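PDB 2I9C: DUF2019 domain-containing protein from Rhodopseudomonas palustris, which is of unknown function but belongs to a small all-helical family related to the TPR superfamily of helical-repeat proteins. Local coordinates for residues A[9-14]-A[49-54]. Numbering follows the deposited sequence.
Sequences MTTQDL and DELKAR
At the open end of an antiparallel helical hairpin, R54, just past helix 34-53, reaches over to M9 and T11 around the start of helix 11-30. Its chain is extended from CG to NE and carries the guanidinium to the N-terminal end of the partner helix, where NH1 and NH2 close end-on upon one acceptor, the carbonyl oxygen of selenomethionine M9. The R54 NH2 to M9 O bond measures 2.6 Å and the R54 NH1 to M9 O bond 2.8 Å; both lie in the carbonyl plane and close to the guanidinium plane, and each is bent at hydrogen. R54 NH1 also donates to T11 OG1 (3.1 Å), tilted 16° from the guanidinium plane. Side-on, NE and NH2 of R54 grip E50 OE2 in a salt bridge, 2.9 Å from NH2, on its anti side, the two donors lying on opposite faces of the carboxylate plane. Hydrogen bonds to M9, T11 and E50 fix the rotation of the guanidinium. L14 CD1 sits over the centre of one guanidinium face, 3.6 Å from R54 CZ, meeting R54 tip to tip, and also touches E50 CG. Next to these polar bonds the contact is apolar: L51 CD2 packs on T11 CG2 at 3.8 Å and, more loosely, on L14 CD1. T11 CG2 lies anti to the backbone N, and OG1, beside that N, is turned to R54 NH1. T10 N-caps helix 11-30 through a bond from D13 N to T10 OG1. The segment after helix 34-53 comes back against both helix ends, Q58 touching T11 and L51, and L62 packing on L51.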
loop_
_atom_site.group_PDB
_atom_site.type_symbol
_atom_site.label_atom_id
_atom_site.label_comp_id
_atom_site.label_asym_id
_atom_site.label_seq_id
_atom_site.Cartn_x
_atom_site.Cartn_y
_atom_site.Cartn_z
HETATM N N MSE A 9 7.048 13.019 12.257
HETATM C CA MSE A 9 7.889 11.911 11.835
HETATM C C MSE A 9 8.594 12.215 10.538
HETATM O O MSE A 9 8.021 12.879 9.672
HETATM C CB MSE A 9 7.048 10.653 11.690
HETATM C CG MSE A 9 6.889 9.915 13.002
HETATM SE SE MSE A 9 5.919 8.199 12.758
HETATM C CE MSE A 9 6.897 7.448 11.453
ATOM N N THR A 10 9.838 11.750 10.408
ATOM C CA THR A 10 10.579 11.927 9.160
ATOM C C THR A 10 9.965 11.039 8.088
ATOM O O THR A 10 9.358 10.040 8.379
ATOM C CB THR A 10 12.101 11.622 9.249
ATOM O OG1 THR A 10 12.314 10.239 9.492
ATOM C CG2 THR A 10 12.824 12.481 10.317
ATOM N N THR A 11 10.104 11.445 6.842
ATOM C CA THR A 11 9.644 10.655 5.703
ATOM C C THR A 11 10.233 9.235 5.682
ATOM O O THR A 11 9.491 8.271 5.467
ATOM C CB THR A 11 9.894 11.457 4.387
ATOM O OG1 THR A 11 8.995 12.590 4.403
ATOM C CG2 THR A 11 9.686 10.573 3.159
ATOM N N GLN A 12 11.521 9.069 5.983
ATOM C CA GLN A 12 12.081 7.719 6.074
ATOM C C GLN A 12 11.468 6.855 7.146
ATOM O O GLN A 12 11.289 5.628 6.950
ATOM C CB GLN A 12 13.605 7.711 6.293
ATOM C CG GLN A 12 14.412 7.940 5.071
ATOM C CD GLN A 12 14.164 6.917 3.947
ATOM O OE1 GLN A 12 13.937 5.725 4.175
ATOM N NE2 GLN A 12 14.208 7.407 2.713
ATOM N N ASP A 13 11.214 7.468 8.303
ATOM C CA ASP A 13 10.563 6.756 9.419
ATOM C C ASP A 13 9.141 6.332 9.057
ATOM O O ASP A 13 8.710 5.246 9.441
ATOM C CB ASP A 13 10.513 7.612 10.706
ATOM C CG ASP A 13 11.846 7.617 11.480
ATOM O OD1 ASP A 13 12.737 6.778 11.182
ATOM O OD2 ASP A 13 12.008 8.480 12.404
ATOM N N LEU A 14 8.419 7.202 8.350
ATOM C CA LEU A 14 7.082 6.863 7.795
ATOM C C LEU A 14 7.115 5.641 6.844
ATOM O O LEU A 14 6.238 4.742 6.920
ATOM C CB LEU A 14 6.460 8.095 7.107
ATOM C CG LEU A 14 6.015 9.214 8.087
ATOM C CD1 LEU A 14 5.793 10.479 7.354
ATOM C CD2 LEU A 14 4.729 8.815 8.863
ATOM N N ASP A 49 -1.547 9.266 3.945
ATOM C CA ASP A 49 -2.081 10.656 3.930
ATOM C C ASP A 49 -1.070 11.683 4.370
ATOM O O ASP A 49 -0.987 12.772 3.799
ATOM C CB ASP A 49 -3.340 10.796 4.794
ATOM C CG ASP A 49 -4.584 10.253 4.093
ATOM O OD1 ASP A 49 -4.473 9.781 2.925
ATOM O OD2 ASP A 49 -5.647 10.258 4.726
ATOM N N GLU A 50 -0.286 11.340 5.390
ATOM C CA GLU A 50 0.780 12.236 5.830
ATOM C C GLU A 50 1.854 12.403 4.715
ATOM O O GLU A 50 2.316 13.502 4.449
ATOM C CB GLU A 50 1.415 11.738 7.148
ATOM C CG GLU A 50 2.629 12.568 7.614
ATOM C CD GLU A 50 2.291 14.016 7.978
ATOM O OE1 GLU A 50 1.113 14.366 8.290
ATOM O OE2 GLU A 50 3.215 14.834 7.943
ATOM N N LEU A 51 2.251 11.301 4.090
ATOM C CA LEU A 51 3.279 11.359 3.055
ATOM C C LEU A 51 2.732 12.185 1.878
ATOM O O LEU A 51 3.429 13.023 1.329
ATOM C CB LEU A 51 3.639 9.946 2.578
ATOM C CG LEU A 51 4.531 9.126 3.498
ATOM C CD1 LEU A 51 4.477 7.657 3.095
ATOM C CD2 LEU A 51 5.960 9.640 3.393
ATOM N N LYS A 52 1.489 11.922 1.489
ATOM C CA LYS A 52 0.830 12.714 0.440
ATOM C C LYS A 52 0.840 14.225 0.774
ATOM O O LYS A 52 1.164 15.016 -0.091
ATOM C CB LYS A 52 -0.604 12.206 0.169
ATOM C CG LYS A 52 -1.387 13.105 -0.823
ATOM C CD LYS A 52 -2.849 12.690 -1.009
ATOM C CE LYS A 52 -3.626 12.785 0.287
ATOM N NZ LYS A 52 -5.085 13.051 0.078
ATOM N N ALA A 53 0.560 14.611 2.026
ATOM C CA ALA A 53 0.534 16.037 2.433
ATOM C C ALA A 53 1.859 16.778 2.400
ATOM O O ALA A 53 1.887 18.009 2.535
ATOM C CB ALA A 53 -0.127 16.218 3.812
ATOM N N ARG A 54 2.956 16.048 2.227
ATOM C CA ARG A 54 4.265 16.647 2.236
ATOM C C ARG A 54 4.621 17.135 0.856
ATOM O O ARG A 54 4.142 16.573 -0.143
ATOM C CB ARG A 54 5.281 15.617 2.741
ATOM C CG ARG A 54 5.111 15.466 4.212
ATOM C CD ARG A 54 6.026 14.472 4.851
ATOM N NE ARG A 54 5.623 14.401 6.248
ATOM C CZ ARG A 54 6.408 13.998 7.236
ATOM N NH1 ARG A 54 7.660 13.606 6.982
ATOM N NH2 ARG A 54 5.941 13.999 8.472
#